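Local atomic coordinates of imidazoleglycerol-phosphate dehydratase (Pyrococcus furiosus, PDB entry 5DNL), a protein that catalyses the dehydration of D-erythro-1-(imidazol-4-yl)glycerol 3-phosphate to 3-(imidazol-4-yl)-2-oxopropyl phosphate, the sixth step of histidine biosynthesis. Residues M84-V89 against H146-A151; F34-L38 against L155-R160; R51-E56 against S117-F122; F74-N79 against V91-S96. All blocks are in the same frame, centred on the assembly; numbering follows the deposited sequence. Where two conformers were deposited one is given.

How the contacts relate
Followed from the N terminus, the chain first lays down helix 25-38, whose end waits for contact 2: residues 34-38 meet 155-160 of helix 144-162 and close a loop of 116 residues. Inside that loop sits contact 3, which joins the start of helix 51-69 to helix 116-130, and nested within both is contact 4, the open end of the hairpin made by strands 77-84 and 87-94. Contact 1 ties the turn of this hairpin to the first half of helix 144-162; it too lies within the loop of contact 2, but it crosses contacts 3 and 4. Leu155 touches both Phe122 and Val91, linking contact 2 to contacts 3 and 4.

Contact 1 (M84-V89 against H146-A151); sequences MDDALV and HIVEAA. With MN (manganese (II) ion), chain D; MN (manganese (II) ion), chain E; 5DL ([(2S)-2-hydroxy-3-(1H-1,2,4-triazol-1-yl)propyl]phosphonic acid), chain F.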
# COMPACT_ATOMS: atom_id res chain seq x y z
N MET A 84 -9.78 26.64 26.90
CA MET A 84 -9.40 27.99 26.53
C MET A 84 -9.55 28.11 25.03
O MET A 84 -8.66 27.65 24.27
CB MET A 84 -7.99 28.36 26.98
CG MET A 84 -7.68 29.80 26.59
SD MET A 84 -6.20 30.56 27.26
CE MET A 84 -6.48 30.29 28.99
N ASP A 85 -10.64 28.73 24.59
CA ASP A 85 -11.01 28.79 23.18
C ASP A 85 -10.90 27.37 22.57
O ASP A 85 -11.56 26.46 23.08
CB ASP A 85 -10.17 29.85 22.46
CG ASP A 85 -10.39 31.26 22.99
OD1 ASP A 85 -11.16 31.47 23.96
OD2 ASP A 85 -9.79 32.17 22.40
N ASP A 86 -10.06 27.19 21.55
CA ASP A 86 -9.86 25.87 20.93
C ASP A 86 -9.32 24.80 21.85
O ASP A 86 -9.57 23.62 21.61
CB ASP A 86 -8.90 26.00 19.73
CG ASP A 86 -7.59 26.66 20.11
OD1 ASP A 86 -7.60 27.88 20.39
OD2 ASP A 86 -6.54 25.97 20.20
N ALA A 87 -8.57 25.17 22.88
CA ALA A 87 -7.91 24.20 23.77
C ALA A 87 -8.89 23.59 24.75
O ALA A 87 -9.80 24.27 25.26
CB ALA A 87 -6.75 24.84 24.53
N LEU A 88 -8.68 22.31 25.05
CA LEU A 88 -9.42 21.62 26.11
C LEU A 88 -8.45 20.65 26.75
O LEU A 88 -7.98 19.75 26.06
CB LEU A 88 -10.64 20.90 25.53
CG LEU A 88 -11.56 20.25 26.57
CD1 LEU A 88 -12.21 21.32 27.42
CD2 LEU A 88 -12.60 19.40 25.85
N VAL A 89 -8.10 20.86 28.01
CA VAL A 89 -6.99 20.14 28.62
C VAL A 89 -7.46 19.52 29.93
O VAL A 89 -8.00 20.21 30.79
CB VAL A 89 -5.80 21.06 28.86
CG1 VAL A 89 -4.65 20.30 29.53
CG2 VAL A 89 -5.31 21.70 27.57
N HIS A 146 -2.99 28.87 24.34
CA HIS A 146 -4.25 28.38 24.90
C HIS A 146 -4.05 27.02 25.58
O HIS A 146 -4.57 26.77 26.67
CB HIS A 146 -5.33 28.29 23.85
CG HIS A 146 -5.71 29.61 23.25
ND1 HIS A 146 -6.39 29.71 22.06
CD2 HIS A 146 -5.49 30.87 23.68
CE1 HIS A 146 -6.60 30.98 21.79
NE2 HIS A 146 -6.05 31.71 22.74
N ILE A 147 -3.28 26.14 24.94
CA ILE A 147 -3.00 24.81 25.48
C ILE A 147 -2.21 24.90 26.78
O ILE A 147 -2.58 24.28 27.79
CB ILE A 147 -2.28 23.92 24.44
CG1 ILE A 147 -3.22 23.60 23.28
CG2 ILE A 147 -1.78 22.63 25.08
CD1 ILE A 147 -2.53 23.11 22.02
N VAL A 148 -1.11 25.64 26.75
CA VAL A 148 -0.22 25.71 27.91
C VAL A 148 -0.92 26.45 29.07
O VAL A 148 -0.87 26.01 30.22
CB VAL A 148 1.12 26.32 27.54
CG1 VAL A 148 2.02 26.54 28.75
CG2 VAL A 148 1.85 25.42 26.55
N GLU A 149 -1.57 27.58 28.77
CA GLU A 149 -2.26 28.29 29.85
C GLU A 149 -3.40 27.45 30.42
O GLU A 149 -3.60 27.46 31.63
CB GLU A 149 -2.76 29.68 29.41
CG GLU A 149 -3.24 30.54 30.57
CD GLU A 149 -3.60 31.93 30.19
OE1 GLU A 149 -3.27 32.39 29.06
OE2 GLU A 149 -4.30 32.56 31.03
N ALA A 150 -4.16 26.74 29.59
CA ALA A 150 -5.18 25.83 30.12
C ALA A 150 -4.58 24.79 31.06
O ALA A 150 -5.15 24.47 32.09
CB ALA A 150 -5.96 25.17 29.00
N ALA A 151 -3.40 24.26 30.72
CA ALA A 151 -2.70 23.33 31.60
C ALA A 151 -2.36 23.96 32.96
O ALA A 151 -2.56 23.32 33.99
CB ALA A 151 -1.45 22.81 30.93
MN MN D . -6.16 34.01 22.75
MN MN E . -2.88 34.40 28.43
N1 5DL F . -4.45 34.15 26.85
C3 5DL F . -6.53 34.06 26.01
N2 5DL F . -5.79 34.07 27.12
C8 5DL F . -6.78 34.99 30.71
C7 5DL F . -6.09 35.18 29.36
C6 5DL F . -6.36 33.98 28.46
C5 5DL F . -4.42 34.19 25.51
O10 5DL F . -9.15 35.77 29.73
P9 5DL F . -8.58 34.76 30.67
O11 5DL F . -9.06 34.90 32.09
O12 5DL F . -8.88 33.34 30.19
O13 5DL F . -4.67 35.34 29.52
N4 5DL F . -5.66 34.15 24.96
O HOH W 1 -8.24 34.04 23.49
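His146 meets the 84-89 segment with both its ring and its CB. ND1 donates to Asp86 OD1 at 2.8 Å, a nearly straight bond (163°) that lies in the ring plane and reaches the syn side of the carboxylate. Asp86 OD2 is held in turn by the backbone NH groups of Glu142 and Asn143. This His-carboxylate pair fixes the rotation of the imidazole, whose NE2 binds manganese at 2.3 Å; the metal is completed by His52, Glu56 and Glu121 of a neighbouring subunit, the inhibitor triazole and a water that also donates to Asp85 OD2. Asp85 OD1 pairs with Arg98 of another subunit. The residues Met84 to Ala87 form a type II' beta turn closing a hairpin, and the turn is laid against helix 144-162 where the helix supplies its metal ligands. Ile147 follows, its CG1 resting 3.9 Å from Ala87 CB. At Glu149, OE1 binds the second manganese at 2.1 Å. The extended first two torsions of Met84 (chi1 -178°) carry its SD to 3.5 Å from N2 of the inhibitor, obliquely to the His146 ring, and the bend at chi3 then turns Met84 CE to Glu149, 3.5 Å from CD. Ala150 CB packs 3.8 Å from Val89 CG2, while Ala151 is touched by the other methyl, Val89 CG1.

Contact 2 (F34-L38 against L155-R160); sequences FAFYL and LGMALR
Helices 25-38 and 144-162 run in roughly the same direction here, their short axes inclined at 33° and only 6.9 Å apart, with the CA atoms of Leu38 and Gly156 4.0 Å from each other. The backbones come this close at Gly156, which has no side chain to stand between its helix and Phe34 O or Leu38 N. They touch directly through CA-H...O contacts in both directions: Gly156 CA faces Phe34 O, and Leu38 CA lies 3.3 Å from Gly156 O. On one flank the Phe34 ring, turned with CG anti to the backbone N (chi1 174°), reaches along the glycine. Its CD1 comes 3.5 Å from Gly156 N, and Leu155 CB and Leu159 CD1 meet it at the edge, in the ring plane. Leu38 CD1 fits against the next turn, 3.9 Å from Leu159 CB. This is glycine-mediated close packing of two helices; Leu155 and Leu159 also reach Val91 and Val93 of strand 87-94, so that helix 144-162 lies on the sheet. On the other flank, in one of its two conformers, Met157 places SD at the edge of the Tyr37 ring, 3.8 Å from CD1, a Met-aromatic contact that is doubtful for the other conformer. Beyond it Arg160 grips a single oxygen side-on: NH2 and NE donate to Tyr37 O at 2.7 and 2.9 Å respectively, both from the same face of the carbonyl plane and both bent. The bend of the arginine chain at chi3 (-56°) brings its guanidinium to this oxygen near the end of helix 25-38, while Arg168 of a neighbouring subunit packs against Arg160.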
# COMPACT_ATOMS: atom_id res chain seq x y z
N PHE A 34 -1.70 29.83 37.54
CA PHE A 34 -1.65 28.73 38.48
C PHE A 34 -2.13 29.18 39.87
O PHE A 34 -2.99 28.54 40.47
CB PHE A 34 -0.24 28.15 38.59
CG PHE A 34 -0.12 27.11 39.64
CD1 PHE A 34 -0.57 25.84 39.40
CD2 PHE A 34 0.32 27.43 40.92
CE1 PHE A 34 -0.53 24.89 40.40
CE2 PHE A 34 0.38 26.48 41.91
CZ PHE A 34 -0.04 25.20 41.66
N ALA A 35 -1.58 30.28 40.37
CA ALA A 35 -1.92 30.73 41.72
C ALA A 35 -3.37 31.16 41.81
O ALA A 35 -4.03 30.89 42.81
CB ALA A 35 -1.01 31.87 42.14
N PHE A 36 -3.87 31.81 40.76
CA PHE A 36 -5.26 32.31 40.76
C PHE A 36 -6.25 31.14 40.88
O PHE A 36 -7.19 31.18 41.67
CB PHE A 36 -5.54 33.11 39.50
CG PHE A 36 -6.86 33.83 39.50
CD1 PHE A 36 -6.99 35.09 40.08
CD2 PHE A 36 -7.97 33.26 38.90
CE1 PHE A 36 -8.20 35.75 40.04
CE2 PHE A 36 -9.19 33.91 38.87
CZ PHE A 36 -9.30 35.16 39.44
N TYR A 37 -6.02 30.09 40.09
CA TYR A 37 -6.90 28.95 40.09
C TYR A 37 -6.69 28.01 41.28
O TYR A 37 -7.63 27.31 41.69
CB TYR A 37 -6.86 28.24 38.73
CG TYR A 37 -7.52 29.11 37.68
CD1 TYR A 37 -8.90 29.10 37.52
CD2 TYR A 37 -6.81 30.02 36.94
CE1 TYR A 37 -9.53 29.94 36.61
CE2 TYR A 37 -7.42 30.88 36.03
CZ TYR A 37 -8.77 30.83 35.85
OH TYR A 37 -9.36 31.67 34.93
N LEU A 38 -5.49 28.00 41.86
CA LEU A 38 -5.25 27.35 43.17
C LEU A 38 -6.05 28.02 44.29
O LEU A 38 -6.49 27.36 45.24
CB LEU A 38 -3.76 27.36 43.51
CG LEU A 38 -3.33 26.72 44.83
CD1 LEU A 38 -3.57 25.22 44.80
CD2 LEU A 38 -1.88 27.00 45.11
N LEU A 155 -3.81 22.82 36.49
CA LEU A 155 -2.98 22.46 37.64
C LEU A 155 -3.43 23.19 38.89
O LEU A 155 -3.52 22.59 39.96
CB LEU A 155 -1.52 22.72 37.36
CG LEU A 155 -0.84 21.68 36.46
CD1 LEU A 155 0.47 22.24 35.94
CD2 LEU A 155 -0.62 20.38 37.20
N GLY A 156 -3.71 24.49 38.76
CA GLY A 156 -4.18 25.26 39.91
C GLY A 156 -5.49 24.72 40.44
O GLY A 156 -5.60 24.45 41.66
N MET A 157 -6.46 24.50 39.56
CA MET A 157 -7.77 23.97 39.97
C MET A 157 -7.65 22.58 40.59
O MET A 157 -8.29 22.29 41.57
CB MET A 157 -8.73 23.90 38.79
CG MET A 157 -9.16 25.21 38.21
SD MET A 157 -10.39 26.03 39.25
CE MET A 157 -11.01 24.62 40.12
N ALA A 158 -6.85 21.72 39.99
CA ALA A 158 -6.72 20.35 40.47
C ALA A 158 -6.07 20.30 41.84
O ALA A 158 -6.53 19.56 42.73
CB ALA A 158 -5.94 19.49 39.48
N LEU A 159 -5.03 21.10 42.02
CA LEU A 159 -4.34 21.16 43.29
C LEU A 159 -5.16 21.88 44.35
O LEU A 159 -5.04 21.56 45.53
CB LEU A 159 -2.93 21.76 43.16
CG LEU A 159 -1.91 20.77 42.58
CD1 LEU A 159 -0.72 21.50 42.00
CD2 LEU A 159 -1.47 19.75 43.62
N ARG A 160 -6.04 22.80 43.95
CA ARG A 160 -6.98 23.39 44.93
C ARG A 160 -7.74 22.27 45.64
O ARG A 160 -7.92 22.29 46.87
CB ARG A 160 -7.96 24.35 44.25
CG ARG A 160 -8.93 25.05 45.20
CD ARG A 160 -10.13 25.65 44.49
NE ARG A 160 -9.80 26.59 43.42
CZ ARG A 160 -10.69 27.14 42.59
NH1 ARG A 160 -11.99 26.88 42.71
NH2 ARG A 160 -10.28 27.97 41.63

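Contact 3 (R51-E56 against S117-F122); sequences RHHLWE and SLLKEF. With MN (manganese (II) ion), chain B; MN (manganese (II) ion), chain C; 5DL ([(2S)-2-hydroxy-3-(1H-1,2,4-triazol-1-yl)propyl]phosphonic acid), chain G.
His52 and Glu121 converge on one manganese through contrasting torsions: the imidazole swings out with CG anti to the backbone N (chi1 179°), whereas Glu121, whose CB already lies over one face of the His52 ring, turns its carboxylate back to the metal by a bend at chi2 (-62°). Glu56, extended from CG onward, runs alongside Glu121, and their carboxylate planes stand almost perpendicular. His52 NE2 binds the metal at 2.3 Å, Glu56 OE1 and Glu121 OE1 each at 2.2 Å. These two oxygens, sharing the cation, are 3.1 Å apart. His146 of a neighbouring subunit, the inhibitor triazole and a water complete the site; the water also donates to Glu56 OE2, and Glu111 of that subunit is the polar partner of His52 ND1. Helices 51-69 and 116-130, whose short segments cross at -35°, together supply three of the six ligands of this intersubunit metal centre, and His53 binds the second manganese through NE2. Next to the metal ligands the contact becomes apolar. Leu118 CB sits over one face of the Trp55 indole, 4.0 Å from the centroid of its six-membered ring, while Leu118 CD1 lies over a face of the Arg51 guanidinium, 3.5 Å from NH1. Asp24 accepts from both Arg51 NE and Trp55 NE1. Phe122 CB meets the indole at its edge, and Phe122 CA makes a CA-H...O contact of 3.4 Å with Trp55 O.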
# COMPACT_ATOMS: atom_id res chain seq x y z
N ARG A 51 16.50 29.40 30.72
CA ARG A 51 15.07 29.27 30.96
C ARG A 51 14.69 27.85 31.40
O ARG A 51 13.82 27.69 32.24
CB ARG A 51 14.23 29.68 29.73
CG ARG A 51 14.22 31.19 29.47
CD ARG A 51 13.33 31.54 28.29
NE ARG A 51 11.90 31.45 28.61
CZ ARG A 51 10.93 31.09 27.77
NH1 ARG A 51 11.20 30.68 26.53
NH2 ARG A 51 9.68 31.10 28.20
N HIS A 52 15.30 26.80 30.83
CA HIS A 52 14.98 25.44 31.26
C HIS A 52 15.24 25.28 32.75
O HIS A 52 14.41 24.71 33.47
CB HIS A 52 15.81 24.46 30.46
CG HIS A 52 15.65 23.01 30.79
ND1 HIS A 52 15.52 22.07 29.79
CD2 HIS A 52 15.67 22.31 31.95
CE1 HIS A 52 15.50 20.86 30.31
NE2 HIS A 52 15.57 20.97 31.62
N HIS A 53 16.40 25.74 33.20
CA HIS A 53 16.72 25.64 34.62
C HIS A 53 15.68 26.39 35.47
O HIS A 53 15.27 25.92 36.52
CB HIS A 53 18.11 26.16 34.94
CG HIS A 53 19.22 25.41 34.26
ND1 HIS A 53 20.45 25.99 34.02
CD2 HIS A 53 19.30 24.15 33.77
CE1 HIS A 53 21.23 25.12 33.41
NE2 HIS A 53 20.57 23.99 33.27
N LEU A 54 15.25 27.56 35.00
CA LEU A 54 14.19 28.30 35.68
C LEU A 54 12.89 27.54 35.78
O LEU A 54 12.31 27.40 36.85
CB LEU A 54 13.93 29.63 34.99
CG LEU A 54 12.76 30.45 35.51
CD1 LEU A 54 13.05 30.98 36.91
CD2 LEU A 54 12.42 31.56 34.53
N TRP A 55 12.39 27.04 34.65
CA TRP A 55 11.09 26.36 34.65
C TRP A 55 11.09 25.11 35.53
O TRP A 55 10.16 24.85 36.30
CB TRP A 55 10.61 26.05 33.21
CG TRP A 55 10.07 27.26 32.48
CD1 TRP A 55 10.74 28.42 32.21
CD2 TRP A 55 8.74 27.43 31.97
NE1 TRP A 55 9.91 29.29 31.54
CE2 TRP A 55 8.68 28.71 31.38
CE3 TRP A 55 7.59 26.61 31.92
CZ2 TRP A 55 7.53 29.20 30.77
CZ3 TRP A 55 6.46 27.09 31.31
CH2 TRP A 55 6.43 28.38 30.75
N GLU A 56 12.13 24.30 35.39
CA GLU A 56 12.26 23.08 36.19
C GLU A 56 12.40 23.44 37.67
O GLU A 56 11.72 22.84 38.50
CB GLU A 56 13.49 22.30 35.72
CG GLU A 56 13.83 21.12 36.60
CD GLU A 56 14.83 20.18 35.97
OE1 GLU A 56 15.32 20.46 34.85
OE2 GLU A 56 15.14 19.17 36.62
N SER A 117 9.15 21.54 25.84
CA SER A 117 10.30 21.27 26.73
C SER A 117 10.13 21.92 28.09
O SER A 117 10.29 21.29 29.14
CB SER A 117 11.63 21.75 26.12
OG SER A 117 12.68 21.82 27.13
N LEU A 118 9.78 23.20 28.08
CA LEU A 118 9.68 23.98 29.31
C LEU A 118 8.46 23.56 30.12
O LEU A 118 8.54 23.43 31.35
CB LEU A 118 9.65 25.46 28.99
CG LEU A 118 10.89 26.03 28.31
CD1 LEU A 118 10.73 27.52 28.02
CD2 LEU A 118 12.17 25.80 29.10
N LEU A 119 7.33 23.33 29.45
CA LEU A 119 6.14 22.82 30.14
C LEU A 119 6.42 21.51 30.84
O LEU A 119 6.14 21.34 32.03
CB LEU A 119 4.96 22.66 29.20
CG LEU A 119 3.73 21.99 29.80
CD1 LEU A 119 3.12 22.82 30.92
CD2 LEU A 119 2.71 21.74 28.70
N LYS A 120 7.01 20.58 30.10
CA LYS A 120 7.31 19.25 30.64
C LYS A 120 8.27 19.33 31.82
O LYS A 120 8.10 18.62 32.82
CB LYS A 120 7.87 18.29 29.59
CG LYS A 120 6.84 17.78 28.61
CD LYS A 120 7.47 16.79 27.64
CE LYS A 120 6.43 16.13 26.75
NZ LYS A 120 7.11 15.23 25.78
N GLU A 121 9.28 20.20 31.72
CA GLU A 121 10.26 20.29 32.80
C GLU A 121 9.68 20.96 34.05
O GLU A 121 9.99 20.55 35.19
CB GLU A 121 11.55 20.92 32.32
CG GLU A 121 12.30 19.97 31.42
CD GLU A 121 12.69 18.71 32.14
OE1 GLU A 121 13.61 18.74 33.00
OE2 GLU A 121 12.01 17.68 31.92
N PHE A 122 8.80 21.94 33.87
CA PHE A 122 8.08 22.48 35.02
C PHE A 122 7.24 21.39 35.71
O PHE A 122 7.26 21.26 36.94
CB PHE A 122 7.18 23.66 34.60
CG PHE A 122 6.18 24.05 35.67
CD1 PHE A 122 6.55 24.88 36.71
CD2 PHE A 122 4.89 23.55 35.65
CE1 PHE A 122 5.65 25.21 37.72
CE2 PHE A 122 3.99 23.88 36.64
CZ PHE A 122 4.37 24.70 37.68
MN MN B . 15.73 19.25 33.08
MN MN C . 21.61 22.09 32.33
N1 5DL G . 19.92 20.73 32.87
C3 5DL G . 18.87 19.11 34.03
N2 5DL G . 20.04 19.69 33.77
C8 5DL G . 23.28 19.71 35.82
C7 5DL G . 22.01 20.30 35.22
C6 5DL G . 21.30 19.26 34.36
C5 5DL G . 18.60 20.73 32.61
O10 5DL G . 21.91 18.46 37.76
P9 5DL G . 23.07 18.23 36.85
O11 5DL G . 24.38 18.01 37.56
O12 5DL G . 22.81 17.03 35.94
O13 5DL G . 22.30 21.45 34.42
N4 5DL G . 17.93 19.78 33.29
O HOH W 2 16.20 17.77 34.64

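Contact 4 (F74-N79 against V91-S96); sequences FTRFGN and VSVDIS. With 5DL ([(2S)-2-hydroxy-3-(1H-1,2,4-triazol-1-yl)propyl]phosphonic acid), chain I.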
# COMPACT_ATOMS: atom_id res chain seq x y z
N PHE A 74 -4.83 14.99 53.88
CA PHE A 74 -5.21 15.80 52.73
C PHE A 74 -5.98 14.95 51.72
O PHE A 74 -5.86 13.72 51.71
CB PHE A 74 -3.99 16.47 52.08
CG PHE A 74 -2.87 15.52 51.80
CD1 PHE A 74 -2.80 14.83 50.61
CD2 PHE A 74 -1.88 15.30 52.75
CE1 PHE A 74 -1.77 13.94 50.37
CE2 PHE A 74 -0.84 14.42 52.51
CZ PHE A 74 -0.79 13.73 51.31
N THR A 75 -6.75 15.64 50.88
CA THR A 75 -7.72 15.03 49.97
C THR A 75 -7.04 14.15 48.90
O THR A 75 -7.63 13.16 48.45
CB THR A 75 -8.58 16.15 49.35
OG1 THR A 75 -9.39 16.75 50.40
CG2 THR A 75 -9.52 15.66 48.26
N ARG A 76 -5.80 14.51 48.53
CA ARG A 76 -4.86 13.68 47.71
C ARG A 76 -5.15 13.78 46.20
O ARG A 76 -4.22 13.98 45.42
CB ARG A 76 -4.82 12.21 48.15
CG ARG A 76 -3.90 11.35 47.31
CD ARG A 76 -3.92 9.91 47.77
NE ARG A 76 -3.21 9.09 46.78
CZ ARG A 76 -3.17 7.76 46.76
NH1 ARG A 76 -3.74 7.02 47.72
NH2 ARG A 76 -2.52 7.16 45.78
N PHE A 77 -6.40 13.59 45.82
CA PHE A 77 -6.82 13.59 44.43
C PHE A 77 -7.48 14.89 44.02
O PHE A 77 -8.30 15.43 44.77
CB PHE A 77 -7.77 12.45 44.20
CG PHE A 77 -7.15 11.10 44.40
CD1 PHE A 77 -6.43 10.51 43.39
CD2 PHE A 77 -7.28 10.42 45.61
CE1 PHE A 77 -5.83 9.27 43.56
CE2 PHE A 77 -6.68 9.18 45.79
CZ PHE A 77 -5.97 8.60 44.75
N GLY A 78 -7.18 15.38 42.83
CA GLY A 78 -7.88 16.49 42.25
C GLY A 78 -7.74 16.48 40.74
O GLY A 78 -6.69 16.12 40.22
N ASN A 79 -8.82 16.83 40.06
CA ASN A 79 -8.85 16.92 38.60
C ASN A 79 -9.38 18.25 38.14
O ASN A 79 -10.11 18.93 38.87
CB ASN A 79 -9.74 15.85 37.98
CG ASN A 79 -9.33 14.44 38.35
OD1 ASN A 79 -8.16 14.05 38.18
ND2 ASN A 79 -10.28 13.66 38.83
N VAL A 91 -6.34 17.83 33.42
CA VAL A 91 -5.25 17.78 34.38
C VAL A 91 -5.71 16.90 35.53
O VAL A 91 -6.79 17.11 36.10
CB VAL A 91 -4.87 19.17 34.90
CG1 VAL A 91 -3.76 19.05 35.95
CG2 VAL A 91 -4.43 20.03 33.74
N SER A 92 -4.91 15.89 35.84
CA SER A 92 -5.26 14.96 36.92
C SER A 92 -4.07 14.80 37.84
O SER A 92 -2.96 14.50 37.38
CB SER A 92 -5.67 13.61 36.33
OG SER A 92 -6.04 12.66 37.35
N VAL A 93 -4.30 15.00 39.15
CA VAL A 93 -3.24 14.97 40.15
C VAL A 93 -3.57 13.95 41.23
O VAL A 93 -4.71 13.86 41.68
CB VAL A 93 -3.06 16.37 40.79
CG1 VAL A 93 -2.10 16.32 41.98
CG2 VAL A 93 -2.60 17.38 39.77
N ASP A 94 -2.56 13.19 41.63
CA ASP A 94 -2.63 12.32 42.81
C ASP A 94 -1.38 12.62 43.63
O ASP A 94 -0.26 12.32 43.19
CB ASP A 94 -2.71 10.85 42.37
CG ASP A 94 -2.51 9.87 43.48
OD1 ASP A 94 -2.36 10.30 44.63
OD2 ASP A 94 -2.48 8.65 43.18
N ILE A 95 -1.55 13.21 44.83
CA ILE A 95 -0.44 13.47 45.72
C ILE A 95 -0.09 12.15 46.42
O ILE A 95 -0.43 11.88 47.57
CB ILE A 95 -0.73 14.64 46.70
CG1 ILE A 95 -1.20 15.87 45.92
CG2 ILE A 95 0.50 14.97 47.52
CD1 ILE A 95 -1.56 17.07 46.79
N SER A 96 0.59 11.32 45.64
CA SER A 96 0.76 9.89 45.89
C SER A 96 2.07 9.52 46.59
O SER A 96 2.23 8.36 46.98
CB SER A 96 0.82 9.20 44.53
OG SER A 96 1.86 9.79 43.76
N1 5DL I . -1.01 -0.77 43.59
C3 5DL I . 0.25 1.08 43.29
N2 5DL I . -0.83 0.56 43.86
C8 5DL I . -2.83 1.85 46.85
C7 5DL I . -1.85 0.91 46.12
C6 5DL I . -1.76 1.32 44.68
C5 5DL I . 0.05 -1.05 42.81
O10 5DL I . -0.88 3.67 47.23
P9 5DL I . -2.34 3.60 46.91
O11 5DL I . -3.20 4.26 47.99
O12 5DL I . -2.65 4.21 45.55
O13 5DL I . -2.31 -0.44 46.21
N4 5DL I . 0.81 0.06 42.63
O HOH W 3 -7.11 12.81 40.47
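Backbone hydrogen bonds between Gly78 and Val93 set the register of this antiparallel hairpin: Gly78 N donates to Val93 O, and Val93 N returns a bond of 2.8 Å to Gly78 O. Non-hydrogen-bonded pairs flank them, Phe77 with Asp94 and Asn79 with Ser92. Where the strands give way to loop, Ile95 N still donates to Arg76 O at 2.8 Å, and the chain turns at Ile95 in an inverse gamma turn. Among the polar side chains, Ser92 OG donates to Asn79 OD1 at 2.7 Å, nearly along the C=O axis; Asn79 ND2 turns to Ile81 O of a neighbouring subunit. Arg76 and Asp94 form a salt bridge. The Arg76 chain, stretched out as far as NE, grips Asp94 side-on, with NE 2.6 Å from OD1 and NH2 3.0 Å from OD2, the second bond using the syn lone pair. Phe77 packs on the pair: its CZ lies over one face of the guanidinium, and its CE1 is 3.4 Å from Asp94 CG. Farther out, the Phe74 ring turns its edge to Ile95 O and touches Ile95 CG2. The outer nitrogens of Arg76 hold the inhibitor phosphonate, NH1 to O11 at 2.8 Å and NH2 to O12 at 3.0 Å, beside Arg98, Ser171 and Lys173. Asp94 is therefore a second-shell residue that fixes the rotation of a first-shell arginine, and its charge probably offsets part of the positive charge gathered for the anion.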